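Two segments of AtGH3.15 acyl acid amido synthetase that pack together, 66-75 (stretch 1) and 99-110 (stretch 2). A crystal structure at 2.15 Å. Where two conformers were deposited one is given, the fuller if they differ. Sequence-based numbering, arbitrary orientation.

Stretch 1, residues 66-75: TYEDIRSYID
Stretch 2, residues 99-110: GTSGGVPKLIPL

Residues 67-75 form a helix, with Thr66 as its N-cap. The helix is kinked at Ser72 and Tyr73: the regular bonds to the turn before are missing, and Tyr73 N has a weak bond to Ile70 O (3.1 Å). Residues 105-110 form an extended strand. Residues 101-104 are loop, with cis peptide bonds before Gly102 and Gly103. Helix and strand axes cross at 62° and come within 9.2 Å. The CA atoms of Glu68 and Ser101 lie 6.6 Å apart, those of Ile74 and Pro109 7.3 Å. Together the stretches bury 473 Å².

Tyr67 is the main bump; it fills a pocket formed by Ser101, Lys106, Leu107 and Ile108. Its CA-to-CB bond points toward the other stretch, and chi1 t (-174°) with chi2 82° sends the ring across the strand, hydroxyl end at Leu107. Lys106, chi1 m and then t throughout, covers one face: its CB sits 3.8 Å from the ring centroid, 15° off the normal, a CH-pi contact. Ser101 CB lies 3.3 Å from Tyr67 CD2, and Ile108 CD1 (m, m) lies 3.7 Å from Tyr67 CE1. Leu107 N donates a hydrogen bond to Tyr67 OH (3.0 Å, 159°). Water 1 accepts from Tyr67 N and Lys106 NZ, 3.0 Å from each, tying the helix start to the lysine tip.

Two turns on, Ile74 (m, t) also points toward the strand and packs against Leu107 and Pro109. Its CD1 reaches Leu107 O at 3.2 Å and Pro109 CD at 3.8 Å; its CG2 meets Leu107 CB at 4.2 Å. Leu107 is m, t.

The loop meets the polar flank. Glu68 (m, p) starts sideways but bends inward, and Ser101 OG (chi1 t) donates to Glu68 OE1 at a very short 2.3 Å. The loop here is poorly ordered, and Glu68 has two conformers. Arg71 is fully extended, chi1 to chi3 all t. Ser101 O lies over one guanidinium face, 3.6 Å from Arg71 NH1.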

# COMPACT_ATOMS: atom_id res chain seq x y z
N THR A 66 19.15 -5.77 -8.32
CA THR A 66 17.91 -6.09 -7.61
C THR A 66 18.25 -6.50 -6.18
O THR A 66 19.41 -6.70 -5.84
CB THR A 66 17.14 -7.23 -8.28
OG1 THR A 66 17.97 -8.40 -8.31
CG2 THR A 66 16.71 -6.84 -9.70
N TYR A 67 17.20 -6.65 -5.36
CA TYR A 67 17.38 -7.17 -4.01
C TYR A 67 18.14 -8.49 -4.02
O TYR A 67 19.02 -8.72 -3.18
CB TYR A 67 16.03 -7.35 -3.32
CG TYR A 67 16.20 -7.74 -1.87
CD1 TYR A 67 16.44 -6.78 -0.90
CD2 TYR A 67 16.17 -9.08 -1.47
CE1 TYR A 67 16.61 -7.13 0.43
CE2 TYR A 67 16.33 -9.44 -0.14
CZ TYR A 67 16.55 -8.45 0.81
OH TYR A 67 16.71 -8.76 2.13
N GLU A 68 17.84 -9.35 -5.00
CA GLU A 68 18.51 -10.65 -5.07
C GLU A 68 20.02 -10.49 -5.16
O GLU A 68 20.77 -11.29 -4.59
CB GLU A 68 17.99 -11.44 -6.27
CG GLU A 68 16.61 -12.04 -6.11
CD GLU A 68 15.51 -11.00 -5.96
OE1 GLU A 68 14.46 -11.37 -5.39
OE2 GLU A 68 15.67 -9.84 -6.40
N ASP A 69 20.50 -9.47 -5.88
CA ASP A 69 21.94 -9.36 -6.09
C ASP A 69 22.66 -8.87 -4.83
O ASP A 69 23.85 -9.14 -4.66
CB ASP A 69 22.27 -8.40 -7.24
CG ASP A 69 21.58 -8.77 -8.54
OD1 ASP A 69 21.68 -9.94 -8.98
OD2 ASP A 69 20.94 -7.87 -9.13
N ILE A 70 21.98 -8.13 -3.96
CA ILE A 70 22.65 -7.54 -2.81
C ILE A 70 22.21 -8.16 -1.49
O ILE A 70 22.67 -7.72 -0.43
CB ILE A 70 22.49 -6.01 -2.79
CG1 ILE A 70 21.02 -5.59 -2.91
CG2 ILE A 70 23.25 -5.39 -3.96
CD1 ILE A 70 20.32 -5.42 -1.60
N ARG A 71 21.36 -9.19 -1.51
CA ARG A 71 20.87 -9.77 -0.26
C ARG A 71 22.01 -10.24 0.64
O ARG A 71 21.89 -10.17 1.88
CB ARG A 71 19.93 -10.93 -0.57
CG ARG A 71 19.38 -11.64 0.65
CD ARG A 71 18.49 -12.81 0.23
NE ARG A 71 17.89 -13.44 1.40
CZ ARG A 71 17.14 -14.54 1.34
NH1 ARG A 71 16.92 -15.13 0.17
NH2 ARG A 71 16.63 -15.04 2.46
N SER A 72 23.11 -10.71 0.05
CA SER A 72 24.19 -11.26 0.87
C SER A 72 24.80 -10.20 1.79
O SER A 72 25.16 -10.51 2.93
CB SER A 72 25.27 -11.87 -0.03
OG SER A 72 25.90 -10.85 -0.80
N TYR A 73 24.96 -8.96 1.30
CA TYR A 73 25.43 -7.88 2.17
C TYR A 73 24.50 -7.69 3.36
O TYR A 73 24.96 -7.55 4.51
CB TYR A 73 25.57 -6.57 1.36
CG TYR A 73 26.58 -6.69 0.26
CD1 TYR A 73 27.93 -6.45 0.50
CD2 TYR A 73 26.21 -7.12 -1.01
CE1 TYR A 73 28.89 -6.60 -0.51
CE2 TYR A 73 27.15 -7.27 -2.03
CZ TYR A 73 28.48 -7.00 -1.78
OH TYR A 73 29.42 -7.14 -2.79
N ILE A 74 23.19 -7.69 3.12
CA ILE A 74 22.24 -7.50 4.22
C ILE A 74 22.32 -8.66 5.20
O ILE A 74 22.30 -8.46 6.42
CB ILE A 74 20.82 -7.32 3.65
CG1 ILE A 74 20.80 -6.11 2.71
CG2 ILE A 74 19.80 -7.11 4.79
CD1 ILE A 74 19.51 -5.97 1.93
N ASP A 75 22.43 -9.90 4.69
CA ASP A 75 22.55 -11.05 5.57
C ASP A 75 23.83 -10.98 6.40
O ASP A 75 23.83 -11.31 7.59
CB ASP A 75 22.50 -12.36 4.76
CG ASP A 75 21.09 -12.70 4.25
OD1 ASP A 75 20.07 -12.26 4.85
OD2 ASP A 75 20.99 -13.42 3.23
N GLY A 99 6.34 -7.26 -0.46
CA GLY A 99 7.19 -7.54 -1.60
C GLY A 99 8.36 -8.38 -1.11
O GLY A 99 9.00 -8.03 -0.12
N THR A 100 8.62 -9.46 -1.78
CA THR A 100 9.58 -10.39 -1.34
C THR A 100 10.72 -10.76 -2.23
O THR A 100 10.82 -10.36 -3.34
CB THR A 100 8.85 -11.69 -1.16
OG1 THR A 100 8.32 -12.06 -2.42
CG2 THR A 100 7.73 -11.52 -0.22
N SER A 101 11.61 -11.51 -1.62
CA SER A 101 12.73 -12.09 -2.25
C SER A 101 13.33 -13.16 -1.39
O SER A 101 14.24 -12.89 -0.62
CB SER A 101 13.80 -11.09 -2.59
OG SER A 101 14.88 -11.79 -3.16
N GLY A 102 12.93 -14.40 -1.55
CA GLY A 102 11.78 -14.86 -2.30
C GLY A 102 11.73 -16.01 -1.35
O GLY A 102 12.77 -16.55 -1.13
N GLY A 103 10.63 -16.43 -0.76
CA GLY A 103 9.29 -15.92 -0.82
C GLY A 103 9.03 -15.26 0.52
O GLY A 103 7.95 -15.30 1.06
N VAL A 104 10.06 -14.66 1.06
CA VAL A 104 9.94 -13.98 2.30
C VAL A 104 10.11 -12.48 2.14
O VAL A 104 10.62 -12.02 1.18
CB VAL A 104 10.94 -14.54 3.29
CG1 VAL A 104 10.57 -15.98 3.57
CG2 VAL A 104 12.34 -14.48 2.73
N PRO A 105 9.67 -11.74 3.09
CA PRO A 105 9.80 -10.28 3.01
C PRO A 105 11.26 -9.87 2.86
O PRO A 105 12.17 -10.52 3.38
CB PRO A 105 9.19 -9.80 4.33
CG PRO A 105 8.96 -11.04 5.18
CD PRO A 105 8.78 -12.14 4.20
N LYS A 106 11.48 -8.82 2.09
CA LYS A 106 12.81 -8.25 2.00
C LYS A 106 13.14 -7.55 3.32
O LYS A 106 12.26 -6.97 3.96
CB LYS A 106 12.92 -7.25 0.85
CG LYS A 106 12.57 -7.76 -0.55
CD LYS A 106 12.58 -6.58 -1.54
CE LYS A 106 12.36 -7.02 -2.99
NZ LYS A 106 12.65 -5.92 -3.97
N LEU A 107 14.40 -7.62 3.71
CA LEU A 107 14.92 -6.89 4.86
C LEU A 107 15.78 -5.75 4.33
O LEU A 107 16.77 -5.98 3.63
CB LEU A 107 15.73 -7.82 5.78
CG LEU A 107 14.98 -9.02 6.39
CD1 LEU A 107 15.87 -9.73 7.40
CD2 LEU A 107 13.67 -8.58 7.07
N ILE A 108 15.39 -4.52 4.64
CA ILE A 108 16.01 -3.34 4.05
C ILE A 108 16.69 -2.52 5.14
O ILE A 108 16.03 -2.09 6.09
CB ILE A 108 14.97 -2.50 3.28
CG1 ILE A 108 14.38 -3.30 2.11
CG2 ILE A 108 15.61 -1.22 2.78
CD1 ILE A 108 15.41 -3.69 1.06
N PRO A 109 17.99 -2.26 5.03
CA PRO A 109 18.66 -1.41 6.03
C PRO A 109 18.09 0.00 6.05
O PRO A 109 17.70 0.55 5.02
CB PRO A 109 20.12 -1.40 5.57
CG PRO A 109 20.26 -2.63 4.71
CD PRO A 109 18.92 -2.81 4.04
N LEU A 110 18.05 0.59 7.26
CA LEU A 110 17.67 1.98 7.47
C LEU A 110 18.64 2.60 8.46
O LEU A 110 18.84 2.06 9.55
CB LEU A 110 16.23 2.10 7.98
CG LEU A 110 15.70 3.51 8.23
CD1 LEU A 110 15.62 4.29 6.93
CD2 LEU A 110 14.33 3.48 8.92
O HOH W 1 14.66 -5.33 -6.18